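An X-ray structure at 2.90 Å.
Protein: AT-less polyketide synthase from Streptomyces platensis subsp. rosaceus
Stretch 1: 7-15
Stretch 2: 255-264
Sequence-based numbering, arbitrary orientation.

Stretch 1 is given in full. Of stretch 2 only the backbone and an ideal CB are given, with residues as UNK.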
# COMPACT_ATOMS: atom_id res chain seq x y z
N ASP A 7 15.80 -18.98 4.25
CA ASP A 7 16.66 -18.52 3.18
C ASP A 7 16.12 -17.23 2.57
O ASP A 7 15.08 -16.71 2.98
CB ASP A 7 16.82 -19.60 2.09
CG ASP A 7 15.49 -20.10 1.54
OD1 ASP A 7 14.72 -20.74 2.30
OD2 ASP A 7 15.21 -19.87 0.34
N ALA A 8 16.87 -16.74 1.59
CA ALA A 8 16.60 -15.46 0.98
C ALA A 8 15.72 -15.61 -0.25
O ALA A 8 15.28 -16.71 -0.60
CB ALA A 8 17.88 -14.79 0.63
N VAL A 9 15.49 -14.49 -0.92
CA VAL A 9 14.56 -14.45 -2.02
C VAL A 9 15.27 -14.19 -3.34
O VAL A 9 15.94 -13.17 -3.52
CB VAL A 9 13.49 -13.37 -1.81
CG1 VAL A 9 12.58 -13.32 -2.99
CG2 VAL A 9 12.71 -13.69 -0.57
N ALA A 10 15.12 -15.13 -4.26
CA ALA A 10 15.67 -14.99 -5.59
C ALA A 10 14.85 -14.03 -6.46
O ALA A 10 13.62 -14.01 -6.40
CB ALA A 10 15.74 -16.34 -6.25
N ILE A 11 15.53 -13.23 -7.27
CA ILE A 11 14.87 -12.56 -8.37
C ILE A 11 15.03 -13.43 -9.60
O ILE A 11 16.14 -13.60 -10.12
CB ILE A 11 15.44 -11.16 -8.64
CG1 ILE A 11 15.37 -10.33 -7.36
CG2 ILE A 11 14.72 -10.49 -9.81
CD1 ILE A 11 15.85 -8.94 -7.51
N VAL A 12 13.91 -13.98 -10.08
CA VAL A 12 13.95 -15.02 -11.11
C VAL A 12 13.49 -14.58 -12.48
O VAL A 12 13.48 -15.39 -13.41
CB VAL A 12 13.07 -16.22 -10.74
CG1 VAL A 12 13.54 -16.86 -9.45
CG2 VAL A 12 11.63 -15.76 -10.64
N GLY A 13 13.08 -13.33 -12.62
CA GLY A 13 12.66 -12.83 -13.91
C GLY A 13 12.55 -11.34 -13.85
O GLY A 13 12.26 -10.77 -12.79
N ALA A 14 12.78 -10.67 -14.98
CA ALA A 14 12.79 -9.22 -14.94
C ALA A 14 12.48 -8.58 -16.27
O ALA A 14 12.75 -9.15 -17.33
CB ALA A 14 14.13 -8.74 -14.44
N ALA A 15 11.93 -7.37 -16.20
CA ALA A 15 11.69 -6.58 -17.41
C ALA A 15 11.60 -5.11 -17.08
O ALA A 15 11.19 -4.72 -15.98
CB ALA A 15 10.42 -7.03 -18.10
N UNK A 255 15.62 -24.94 -10.99
CA UNK A 255 16.47 -24.42 -12.04
C UNK A 255 15.94 -23.18 -12.75
O UNK A 255 16.02 -23.10 -13.97
CB UNK A 255 16.71 -25.52 -13.07
N UNK A 256 15.40 -22.23 -11.98
CA UNK A 256 15.07 -20.92 -12.52
C UNK A 256 16.36 -20.16 -12.83
O UNK A 256 17.41 -20.44 -12.24
CB UNK A 256 14.20 -20.13 -11.54
N UNK A 257 16.29 -19.22 -13.77
CA UNK A 257 17.44 -18.39 -14.12
C UNK A 257 17.52 -17.14 -13.22
O UNK A 257 16.85 -16.14 -13.47
CB UNK A 257 17.36 -17.98 -15.59
N UNK A 258 18.36 -17.21 -12.20
CA UNK A 258 18.38 -16.19 -11.15
C UNK A 258 19.17 -14.94 -11.52
O UNK A 258 20.31 -15.01 -11.97
CB UNK A 258 18.96 -16.79 -9.87
N UNK A 259 18.54 -13.79 -11.32
CA UNK A 259 19.17 -12.51 -11.59
C UNK A 259 20.02 -12.09 -10.41
O UNK A 259 21.09 -11.50 -10.57
CB UNK A 259 18.12 -11.44 -11.90
N UNK A 260 19.52 -12.39 -9.22
CA UNK A 260 20.17 -12.00 -7.99
C UNK A 260 19.39 -12.47 -6.78
O UNK A 260 18.27 -12.97 -6.89
CB UNK A 260 20.35 -10.48 -7.94
N UNK A 261 19.99 -12.30 -5.62
CA UNK A 261 19.37 -12.68 -4.38
C UNK A 261 19.18 -11.43 -3.52
O UNK A 261 20.06 -10.58 -3.48
CB UNK A 261 20.21 -13.74 -3.65
N UNK A 262 18.03 -11.32 -2.86
CA UNK A 262 17.83 -10.27 -1.87
C UNK A 262 18.25 -10.74 -0.49
O UNK A 262 17.55 -11.55 0.12
CB UNK A 262 16.37 -9.82 -1.85
N UNK A 263 19.38 -10.24 -0.01
CA UNK A 263 19.94 -10.68 1.27
C UNK A 263 19.33 -9.94 2.45
O UNK A 263 19.10 -10.52 3.51
CB UNK A 263 21.46 -10.49 1.27
N UNK A 264 19.09 -8.65 2.27
CA UNK A 264 18.46 -7.85 3.30
C UNK A 264 17.60 -6.74 2.72
O UNK A 264 17.71 -6.39 1.55
CB UNK A 264 19.52 -7.25 4.22

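Backbone geometry fixes the frame first. The strand at 260-264 runs roughly antiparallel to strand 9-15; their axes approach to 4.7 Å, with 151° between the N-to-C directions. Three hydrogen bonds set the register, all between backbone atoms, so they depend little on the side chain, except that 259 and 262 must keep an N-H, which excludes proline. The N of 262 donates to Val9 O at 2.9 Å. Ile11 N donates to the O of 260 at 2.8 Å. The N of 259 donates to Ile11 O at 2.7 Å.

Position 255 has phi/psi of 54/43, and no atom of stretch 1 lies within 5.5 Å of its ideal CB. Positive phi favours glycine, with asparagine a lesser candidate. It is Gly255, the residue closing a helix in a Schellman motif.

At 256 the CB points toward stretch 1, and the ideal CB is 3.9 Å from Val12 CG1. That neighbour would suit a small or aliphatic residue, although a polar one could turn its end elsewhere. The residue is Asp256: its CB keeps the 3.9 Å contact with Val12 CG1, while both carboxylate oxygens are hydrogen-bonded elsewhere in the structure.

Position 257 points sideways, its ideal CB 5.1 Å from Val12 O, so many side chains would do. Ala257 adds little; its O lies 3.5 Å from Val12 O, a pair of acceptors that cannot bond to each other.

Position 258 also points sideways, but its ideal CB is 4.9 Å from Ala10 CB and 5.4 Å from Val12 CG1, an apolar setting for valine, isoleucine or leucine. Ile258 (chi1 m, chi2 t) places CG2 4.1 Å from Ala10 CB.

Position 259 points toward stretch 1, with its ideal CB 3.4 Å from Ile11 O. Beyond it lie the glycine backbone at Gly13 and the small methyl of Ala14, a shallow surface that could receive a long or flat side chain: leucine, methionine or an aromatic. Trp259 (chi1 -78°, chi2 80°) lays its indole there. Ala14 CB sits over one face, 4.0 Å from the five-membered ring centroid and 20° off the normal, a CH-pi contact; Trp259 CD1 lies 3.8 Å from Gly13 N.

At 260 an ideal CB would lie 4.8 Å from Ile11 CD1, on the face shared by Val9 and Ile11. A small residue would be compatible; phi/psi of -180/172 is fully extended and common for glycine. Gly260 O accepts from Ile11 N and lies 3.5 Å from Ala10 CA in a CA-H...O contact.

Position 261 turns to the Ala10 face, its ideal CB 5.0 Å from Ala8 CB. A beta-branched aliphatic suits the strand and the small neighbours. Val261 (t) brings CG1 to 3.5 Å from Ala8 CB.

Position 262 lies on the Val9 and Ile11 face, its ideal CB 3.8 Å from Val9 O. The aliphatic chain of Ile11 lies on the same face, so valine, isoleucine or leucine would suit. Val262 (t) places CG2 4.3 Å from Ile11 CG1.

Position 263 points away, allowing long polar chains. Arg263 nevertheless bends back, NH2 coming 3.6 Å from Ala8 CB. Position 264 also points away, with no partner in reach, so stretch 1 sets no preference; it is Gly264.

Stretch 2 (255-264) GDAIWGVVRG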
# COMPACT_ATOMS: atom_id res chain seq x y z
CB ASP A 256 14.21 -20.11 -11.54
CG ASP A 256 12.83 -20.74 -11.28
OD1 ASP A 256 11.96 -20.73 -12.17
OD2 ASP A 256 12.61 -21.22 -10.14
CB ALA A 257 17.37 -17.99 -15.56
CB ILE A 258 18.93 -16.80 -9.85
CG1 ILE A 258 18.07 -18.00 -9.46
CG2 ILE A 258 18.96 -15.77 -8.77
CD1 ILE A 258 18.56 -18.75 -8.27
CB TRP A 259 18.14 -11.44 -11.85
CG TRP A 259 17.54 -11.48 -13.19
CD1 TRP A 259 16.55 -12.30 -13.62
CD2 TRP A 259 17.86 -10.62 -14.28
NE1 TRP A 259 16.24 -12.02 -14.93
CE2 TRP A 259 17.03 -10.99 -15.36
CE3 TRP A 259 18.77 -9.58 -14.46
CZ2 TRP A 259 17.08 -10.37 -16.59
CZ3 TRP A 259 18.83 -8.96 -15.69
CH2 TRP A 259 17.99 -9.36 -16.74
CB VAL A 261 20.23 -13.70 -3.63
CG1 VAL A 261 19.66 -14.01 -2.26
CG2 VAL A 261 20.36 -14.96 -4.45
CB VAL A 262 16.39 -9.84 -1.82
CG1 VAL A 262 16.22 -8.70 -0.82
CG2 VAL A 262 15.93 -9.47 -3.20
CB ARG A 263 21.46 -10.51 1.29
CG ARG A 263 22.24 -11.65 0.64
CD ARG A 263 22.01 -12.99 1.34
NE ARG A 263 22.44 -14.11 0.49
CZ ARG A 263 22.06 -15.37 0.68
NH1 ARG A 263 22.49 -16.33 -0.14
NH2 ARG A 263 21.25 -15.66 1.70
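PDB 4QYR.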